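Local coordinates for N-methyltransferase (Streptoalloteichus sp. ATCC 53650, PDB 5BSZ), which probably transfers methyl groups from S-adenosylmethionine to the amino nitrogen of a deoxysugar used in making kedarcidin, at residues G116-A121 and R129-M134; L144-W149 and E214-A219; R38-E43 and R238-G243. One frame throughout, in Å; residues are numbered along the deposited sequence.

Contact 1 (G116-A121 and R129-M134). With SAH (S-adenosyl-L-homocysteine), chain B.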
# COMPACT_ATOMS: atom_id res chain seq x y z
N GLY A 116 -20.77 15.83 -15.44
CA GLY A 116 -20.33 16.58 -14.31
C GLY A 116 -18.92 17.10 -14.31
O GLY A 116 -18.43 17.50 -13.25
N SER A 117 -18.25 17.03 -15.46
CA SER A 117 -16.84 17.37 -15.56
C SER A 117 -16.55 18.82 -15.19
O SER A 117 -15.47 19.13 -14.66
CB SER A 117 -16.31 17.08 -16.96
OG SER A 117 -16.33 15.68 -17.19
N ILE A 118 -17.55 19.68 -15.32
CA ILE A 118 -17.35 21.07 -15.01
C ILE A 118 -17.06 21.30 -13.52
O ILE A 118 -16.47 22.31 -13.18
CB ILE A 118 -18.42 22.07 -15.56
CG1 ILE A 118 -17.74 23.46 -15.79
CG2 ILE A 118 -19.66 22.14 -14.71
CD1 ILE A 118 -18.50 24.41 -16.68
N ALA A 119 -17.40 20.33 -12.69
CA ALA A 119 -17.29 20.45 -11.22
C ALA A 119 -15.93 20.04 -10.74
O ALA A 119 -15.62 20.10 -9.56
CB ALA A 119 -18.37 19.58 -10.57
N TYR A 120 -14.98 19.81 -11.64
CA TYR A 120 -13.60 20.06 -11.28
C TYR A 120 -13.30 21.51 -10.87
O TYR A 120 -12.33 21.75 -10.17
CB TYR A 120 -12.66 19.67 -12.45
CG TYR A 120 -12.44 18.18 -12.68
CD1 TYR A 120 -11.22 17.58 -12.35
CD2 TYR A 120 -13.41 17.38 -13.17
CE1 TYR A 120 -11.00 16.23 -12.58
CE2 TYR A 120 -13.22 16.03 -13.38
CZ TYR A 120 -12.02 15.46 -13.07
OH TYR A 120 -11.88 14.12 -13.32
N ALA A 121 -14.14 22.46 -11.28
CA ALA A 121 -14.00 23.81 -10.79
C ALA A 121 -14.09 23.78 -9.28
O ALA A 121 -15.00 23.17 -8.74
CB ALA A 121 -15.11 24.70 -11.36
N ARG A 129 -15.20 31.03 -14.88
CA ARG A 129 -14.13 31.07 -15.88
C ARG A 129 -14.24 30.00 -16.95
O ARG A 129 -14.07 30.30 -18.15
CB ARG A 129 -12.73 30.98 -15.26
CG ARG A 129 -11.96 32.28 -15.41
CD ARG A 129 -10.76 32.34 -14.48
NE ARG A 129 -9.95 31.16 -14.66
CZ ARG A 129 -8.86 31.10 -15.41
NH1 ARG A 129 -8.44 32.16 -16.09
NH2 ARG A 129 -8.21 29.95 -15.47
N ALA A 130 -14.50 28.76 -16.52
CA ALA A 130 -14.79 27.66 -17.46
C ALA A 130 -15.96 27.99 -18.40
O ALA A 130 -15.94 27.70 -19.57
CB ALA A 130 -15.09 26.34 -16.75
N VAL A 131 -17.06 28.50 -17.86
CA VAL A 131 -18.25 28.73 -18.67
C VAL A 131 -17.99 29.88 -19.64
O VAL A 131 -18.45 29.85 -20.80
CB VAL A 131 -19.45 29.00 -17.75
CG1 VAL A 131 -20.66 29.43 -18.56
CG2 VAL A 131 -19.77 27.72 -16.96
N ARG A 132 -17.24 30.87 -19.18
CA ARG A 132 -16.81 31.93 -20.10
C ARG A 132 -15.96 31.41 -21.25
O ARG A 132 -16.13 31.82 -22.43
CB ARG A 132 -16.09 33.02 -19.32
CG ARG A 132 -16.21 34.41 -19.93
CD ARG A 132 -16.47 35.49 -18.85
NE ARG A 132 -15.75 35.19 -17.60
CZ ARG A 132 -16.26 35.08 -16.36
NH1 ARG A 132 -17.57 35.29 -16.08
NH2 ARG A 132 -15.39 34.74 -15.39
N ALA A 133 -15.01 30.55 -20.93
CA ALA A 133 -14.12 30.05 -21.97
C ALA A 133 -14.92 29.24 -22.97
O ALA A 133 -14.62 29.34 -24.14
CB ALA A 133 -13.00 29.18 -21.41
N MET A 134 -15.84 28.38 -22.51
CA MET A 134 -16.81 27.72 -23.38
C MET A 134 -17.64 28.68 -24.26
O MET A 134 -17.73 28.47 -25.46
CB MET A 134 -17.77 26.77 -22.62
CG MET A 134 -16.98 25.59 -22.00
SD MET A 134 -18.05 24.72 -20.85
CE MET A 134 -16.73 23.78 -20.08
N SAH B . -16.92 14.13 -20.46
CA SAH B . -16.25 12.78 -20.34
CB SAH B . -15.09 12.73 -19.33
CG SAH B . -15.24 12.09 -17.97
SD SAH B . -13.84 12.04 -16.90
C SAH B . -17.38 11.81 -20.15
O SAH B . -18.54 12.14 -19.93
OXT SAH B . -17.18 10.66 -20.37
C5' SAH B . -13.38 13.73 -16.63
C4' SAH B . -12.33 14.15 -17.67
O4' SAH B . -11.98 15.54 -17.51
C3' SAH B . -11.00 13.42 -17.51
O3' SAH B . -10.72 12.78 -18.75
C2' SAH B . -9.92 14.45 -17.23
O2' SAH B . -8.67 14.16 -17.91
C1' SAH B . -10.59 15.71 -17.71
N9 SAH B . -10.15 16.96 -17.05
C8 SAH B . -9.89 17.15 -15.72
N7 SAH B . -9.48 18.42 -15.50
C5 SAH B . -9.44 19.02 -16.72
C6 SAH B . -9.07 20.35 -17.19
N6 SAH B . -8.68 21.23 -16.25
N1 SAH B . -9.20 20.60 -18.52
C2 SAH B . -9.57 19.67 -19.40
N3 SAH B . -9.93 18.42 -19.06
C4 SAH B . -9.88 18.06 -17.75
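In this Rossmann-like methyltransferase fold, the loop after strand 110-113 turns past the bound S-adenosyl-L-homocysteine and then packs against helix 124-135, with Ile118 meeting Ala130, Val131 and Met134. No hydrogen bond joins the two segments, and the contacts between them are all made by apolar side chains. Ile118 sits in a short 3-10 turn, residues 117-120, in which Tyr120 N is hydrogen-bonded to Ser117 O at 3.1 Å. The CG1 of Ile118 lies anti to the backbone N (chi1 -151°) and chi2 is also extended (163°), which carries CD1 out to the helix. There CD1 has three partners. Val131 CG2 is the nearest, 3.6 Å from Ile118 CD1, and the two side chains cross at about a right angle. Met134, extended beyond CG, brings its CE to 3.9 Å from Ile118 CD1. All four residues are buried, and Ile146 also touches Ile118, while Val111 and Cys113 of strand 110-113 lie against Met134.

The same turn lines the S-adenosyl-L-homocysteine pocket. SAH C8, on the five-membered ring of the adenine, stands 3.5 Å above one face of the Tyr120 ring, displaced toward the rim. Ser117 OG is 3.6 Å from SAH C5', and its hydrogen bond to Leu114 O fixes the hydroxyl beside the ligand. The turn thus presents Ser117 and Tyr120 to the ligand and Ile118 to the helix. On that helix side, Ala130 completes the three partners, its CB lying 3.9 Å from Ile118 CD1 and 4.0 Å from Ile118 CG1.

Contact 2 (L144-W149 and E214-A219)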
# COMPACT_ATOMS: atom_id res chain seq x y z
N LEU A 144 -24.75 26.29 -25.43
CA LEU A 144 -23.80 25.80 -24.45
C LEU A 144 -24.58 24.84 -23.56
O LEU A 144 -25.63 25.19 -23.01
CB LEU A 144 -23.22 26.96 -23.66
CG LEU A 144 -21.88 26.73 -22.97
CD1 LEU A 144 -21.47 28.08 -22.37
CD2 LEU A 144 -21.93 25.68 -21.88
N VAL A 145 -24.13 23.59 -23.54
CA VAL A 145 -24.81 22.52 -22.77
C VAL A 145 -23.89 21.98 -21.67
O VAL A 145 -22.84 21.37 -21.90
CB VAL A 145 -25.24 21.35 -23.67
CG1 VAL A 145 -26.05 20.32 -22.95
CG2 VAL A 145 -26.02 21.82 -24.90
N ILE A 146 -24.35 22.15 -20.43
CA ILE A 146 -23.62 21.63 -19.25
C ILE A 146 -24.45 20.56 -18.55
O ILE A 146 -25.62 20.78 -18.22
CB ILE A 146 -23.37 22.76 -18.25
CG1 ILE A 146 -22.50 23.83 -18.90
CG2 ILE A 146 -22.72 22.22 -16.98
CD1 ILE A 146 -22.40 25.10 -18.08
N ASP A 147 -23.85 19.37 -18.48
CA ASP A 147 -24.35 18.27 -17.68
C ASP A 147 -23.69 18.43 -16.30
O ASP A 147 -22.53 18.07 -16.11
CB ASP A 147 -23.97 16.92 -18.31
CG ASP A 147 -24.50 15.70 -17.52
OD1 ASP A 147 -25.35 15.89 -16.61
OD2 ASP A 147 -24.02 14.57 -17.81
N PRO A 148 -24.40 19.07 -15.37
CA PRO A 148 -23.82 19.47 -14.10
C PRO A 148 -23.54 18.27 -13.23
O PRO A 148 -24.07 17.18 -13.47
CB PRO A 148 -24.92 20.35 -13.48
CG PRO A 148 -26.16 19.68 -13.93
CD PRO A 148 -25.86 19.25 -15.36
N TRP A 149 -22.65 18.44 -12.26
CA TRP A 149 -22.54 17.46 -11.16
C TRP A 149 -23.67 17.78 -10.18
O TRP A 149 -24.45 18.76 -10.41
CB TRP A 149 -21.15 17.59 -10.51
CG TRP A 149 -20.88 16.61 -9.39
CD1 TRP A 149 -20.55 16.93 -8.11
CD2 TRP A 149 -20.97 15.18 -9.42
NE1 TRP A 149 -20.42 15.81 -7.36
CE2 TRP A 149 -20.68 14.71 -8.13
CE3 TRP A 149 -21.24 14.24 -10.41
CZ2 TRP A 149 -20.67 13.35 -7.81
CZ3 TRP A 149 -21.21 12.89 -10.08
CH2 TRP A 149 -20.96 12.46 -8.78
N GLU A 214 -28.18 27.86 -8.64
CA GLU A 214 -28.04 29.30 -8.93
C GLU A 214 -26.66 29.60 -9.49
O GLU A 214 -26.49 30.60 -10.22
CB GLU A 214 -28.06 30.23 -7.69
CG GLU A 214 -29.02 30.00 -6.56
CD GLU A 214 -28.69 28.81 -5.67
OE1 GLU A 214 -28.06 28.91 -4.58
OE2 GLU A 214 -29.23 27.77 -6.07
N ASP A 215 -25.66 28.85 -9.01
CA ASP A 215 -24.27 29.15 -9.39
C ASP A 215 -24.05 28.82 -10.87
O ASP A 215 -23.29 29.50 -11.57
CB ASP A 215 -23.29 28.31 -8.57
CG ASP A 215 -23.06 28.86 -7.18
OD1 ASP A 215 -23.78 29.84 -6.87
OD2 ASP A 215 -22.16 28.36 -6.45
N TYR A 216 -24.72 27.77 -11.34
CA TYR A 216 -24.56 27.37 -12.77
C TYR A 216 -25.27 28.38 -13.68
O TYR A 216 -24.78 28.80 -14.71
CB TYR A 216 -25.22 26.02 -12.95
CG TYR A 216 -24.37 24.79 -12.49
CD1 TYR A 216 -23.29 24.33 -13.24
CD2 TYR A 216 -24.68 24.09 -11.32
CE1 TYR A 216 -22.52 23.24 -12.82
CE2 TYR A 216 -23.91 22.98 -10.91
CZ TYR A 216 -22.85 22.55 -11.69
OH TYR A 216 -22.12 21.47 -11.31
N LEU A 217 -26.47 28.76 -13.26
CA LEU A 217 -27.28 29.70 -14.04
C LEU A 217 -26.56 31.04 -14.09
O LEU A 217 -26.48 31.64 -15.16
CB LEU A 217 -28.67 29.88 -13.42
CG LEU A 217 -29.55 28.64 -13.53
CD1 LEU A 217 -30.78 28.84 -12.62
CD2 LEU A 217 -30.04 28.40 -14.94
N ALA A 218 -25.99 31.44 -12.96
CA ALA A 218 -25.23 32.68 -12.84
C ALA A 218 -24.03 32.73 -13.75
O ALA A 218 -23.73 33.76 -14.37
CB ALA A 218 -24.77 32.92 -11.41
N ALA A 219 -23.32 31.61 -13.78
CA ALA A 219 -22.15 31.48 -14.62
C ALA A 219 -22.52 31.67 -16.08
O ALA A 219 -21.73 32.29 -16.81
CB ALA A 219 -21.47 30.10 -14.44
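With CG anti to its own carbonyl carbon (chi1 -80°), Tyr216 reaches out from helix 213-222 so that its ring lies against Pro148 and its hydroxyl meets the backbone of Trp149. The ring contact is a CH-pi interaction: Pro148 CB is 3.8 Å from the Tyr216 ring centroid and 23° off the ring normal. That offset is toward the hydroxyl end, as the 3.5 Å separation of Pro148 CB from Tyr216 CZ confirms. Ile146 adds a looser apolar touch, CG2 to Tyr216 CE1 at 4.3 Å.

The polar contact is a hydrogen bond from Trp149 N to Tyr216 OH, 3.2 Å long and bent to 136° at the hydrogen, which makes it modest in quality. It ties the backbone just beyond strand 143-146 to the helix, while the Trp149 indole leads away, bonded through NE1 to Ser185 OG. A leucine at Tyr216 would probably leave the Trp149 amide without this hydroxyl acceptor and strip Pro148 of the aromatic face it packs on.

Around this pair, Phe241 of the neighbouring strand 240-245 stacks on the Tyr216 ring and also touches Pro148. Helix 124-135 borders both segments, with Val131 touching Ile146 and Ala219. The face of strand 143-146 that carries Leu144 and Ile146 thus packs on helices 124-135 and 213-222, while Val145 touches Val41 of helix 30-44.

Contact 3 (R38-E43 and R238-G243)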
# COMPACT_ATOMS: atom_id res chain seq x y z
N ARG A 38 -27.75 16.50 -28.65
CA ARG A 38 -28.24 16.68 -30.02
C ARG A 38 -29.60 17.40 -30.01
O ARG A 38 -29.85 18.39 -30.70
CB ARG A 38 -28.36 15.32 -30.74
CG ARG A 38 -28.97 15.42 -32.15
CD ARG A 38 -29.50 14.09 -32.68
NE ARG A 38 -30.81 13.87 -32.08
CZ ARG A 38 -31.92 14.52 -32.45
NH1 ARG A 38 -31.94 15.32 -33.52
NH2 ARG A 38 -33.03 14.31 -31.76
N ARG A 39 -30.48 16.90 -29.15
CA ARG A 39 -31.86 17.35 -29.05
C ARG A 39 -31.95 18.77 -28.56
O ARG A 39 -32.63 19.60 -29.17
CB ARG A 39 -32.65 16.40 -28.13
CG ARG A 39 -34.12 16.70 -27.95
CD ARG A 39 -34.69 15.88 -26.79
NE ARG A 39 -35.44 16.78 -25.91
CZ ARG A 39 -36.49 16.44 -25.19
NH1 ARG A 39 -37.09 17.36 -24.44
NH2 ARG A 39 -36.94 15.19 -25.19
N VAL A 40 -31.27 19.07 -27.45
CA VAL A 40 -31.32 20.41 -26.88
C VAL A 40 -30.70 21.45 -27.84
O VAL A 40 -31.14 22.59 -27.95
CB VAL A 40 -30.57 20.42 -25.52
CG1 VAL A 40 -30.28 21.83 -25.10
CG2 VAL A 40 -31.35 19.69 -24.43
N VAL A 41 -29.61 21.08 -28.51
CA VAL A 41 -28.97 21.95 -29.51
C VAL A 41 -29.88 22.17 -30.76
O VAL A 41 -30.11 23.30 -31.16
CB VAL A 41 -27.61 21.35 -29.94
CG1 VAL A 41 -27.05 22.06 -31.18
CG2 VAL A 41 -26.61 21.48 -28.78
N ARG A 42 -30.41 21.10 -31.33
CA ARG A 42 -31.21 21.23 -32.54
C ARG A 42 -32.53 21.95 -32.30
O ARG A 42 -32.97 22.73 -33.16
CB ARG A 42 -31.39 19.89 -33.21
CG ARG A 42 -30.11 19.34 -33.84
CD ARG A 42 -29.83 20.03 -35.17
NE ARG A 42 -28.59 19.56 -35.80
CZ ARG A 42 -28.42 18.37 -36.35
NH1 ARG A 42 -29.38 17.46 -36.39
NH2 ARG A 42 -27.26 18.04 -36.90
N GLU A 43 -33.12 21.81 -31.12
CA GLU A 43 -34.27 22.65 -30.77
C GLU A 43 -33.97 24.13 -30.85
O GLU A 43 -34.87 24.89 -31.15
CB GLU A 43 -34.82 22.46 -29.35
CG GLU A 43 -35.41 21.11 -29.06
CD GLU A 43 -35.86 20.96 -27.60
OE1 GLU A 43 -35.24 21.47 -26.64
OE2 GLU A 43 -36.84 20.23 -27.38
N ARG A 238 -31.25 16.14 -11.61
CA ARG A 238 -30.35 17.25 -11.91
C ARG A 238 -30.49 17.99 -13.20
O ARG A 238 -30.20 19.16 -13.25
CB ARG A 238 -28.88 16.96 -11.68
CG ARG A 238 -28.32 15.76 -12.34
CD ARG A 238 -26.83 15.67 -11.94
NE ARG A 238 -26.18 15.14 -13.16
CZ ARG A 238 -25.10 14.38 -13.22
NH1 ARG A 238 -24.50 13.97 -12.13
NH2 ARG A 238 -24.61 14.09 -14.43
N GLY A 239 -30.88 17.31 -14.26
CA GLY A 239 -31.18 18.05 -15.44
C GLY A 239 -29.96 18.55 -16.19
O GLY A 239 -28.84 18.02 -16.01
N LEU A 240 -30.19 19.53 -17.06
CA LEU A 240 -29.10 20.15 -17.79
C LEU A 240 -29.21 21.62 -17.65
O LEU A 240 -30.32 22.16 -17.63
CB LEU A 240 -29.16 19.74 -19.27
CG LEU A 240 -28.93 18.31 -19.66
CD1 LEU A 240 -29.02 18.22 -21.18
CD2 LEU A 240 -27.58 17.72 -19.24
N PHE A 241 -28.06 22.30 -17.60
CA PHE A 241 -28.03 23.75 -17.76
C PHE A 241 -27.61 24.12 -19.16
O PHE A 241 -26.60 23.61 -19.69
CB PHE A 241 -27.13 24.40 -16.72
CG PHE A 241 -27.62 24.22 -15.33
CD1 PHE A 241 -28.66 25.01 -14.82
CD2 PHE A 241 -27.12 23.21 -14.53
CE1 PHE A 241 -29.13 24.81 -13.53
CE2 PHE A 241 -27.60 22.98 -13.26
CZ PHE A 241 -28.59 23.79 -12.75
N VAL A 242 -28.44 24.95 -19.78
CA VAL A 242 -28.22 25.34 -21.20
C VAL A 242 -28.22 26.85 -21.31
O VAL A 242 -28.97 27.54 -20.61
CB VAL A 242 -29.29 24.76 -22.13
CG1 VAL A 242 -29.06 25.18 -23.58
CG2 VAL A 242 -29.27 23.23 -22.05
N GLY A 243 -27.35 27.35 -22.18
CA GLY A 243 -27.25 28.78 -22.44
C GLY A 243 -27.21 29.01 -23.94
O GLY A 243 -26.58 28.23 -24.70
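Apolar methyl contacts are the whole of the direct interaction between Val40 of helix 30-44 and the pair Val242 and Leu240 of strand 240-245. Val40 CG1 is 3.5 Å from Val242 CG2 and 3.9 Å from Val242 CG1, so this one methyl meets both branches of its partner as the side chains slide past each other in opposite directions. In Val40, CG1 is anti to the backbone N (chi1 164°), and CG2, anti to the carbonyl carbon, turns to Leu240 instead, where the approach to CD1 is a looser 4.3 Å. Leu230 of strand 225-230 touches Val40 and Val242 as well.

Backbone hydrogen bonds run within the sheet, not across to the helix. Phe241 pairs with Ile146 and Gly243 with Leu144 on one flank, Leu240 with Leu230 and Val242 with Glu228 on the other. This makes 240-245 the antiparallel strand inserted between 143-146 and 225-230, as in the seven-stranded sheet, order 3-2-1-4-5-7-6, of class I methyltransferases. Side chains alternate accordingly: Leu240 and Val242 point to helix 30-44, while Phe241 touches helix 213-222 and stacks with His229.

Charged groups of the two segments find their partners elsewhere. Arg39, on the turn of helix beside Val40, forms a salt bridge through NH1 with Asp232 OD2. Before the strand and away from the helix, Arg238 uses NH2 for a salt bridge to Asp147 OD1 and makes a cation-pi contact with Trp150, a residue of the thymidine pocket.

Contacts 1 and 2 have centres about 8 Å apart and share a buried apolar region, where Ile118 CG2 is 3.6 Å from Tyr216 CE1; Gly116 N also lies 2.9 Å from Asp147 O, a probable hydrogen bond. Contact 2 connects to contact 3 (centres about 11 Å apart) through neighbouring strands, and Pro148 CD packs 3.3 Å from Gly239 O. Contacts 1 and 3 do not touch; their nearest atoms are about 4 Å apart and their centres about 16 Å. Contact 1 touches S-adenosyl-L-homocysteine directly, whereas the side chains of Trp149 in contact 2 and Leu240 in contact 3 are about 10 and 11 Å from it. From thymidine these two side chains are about 4 and 14 Å away.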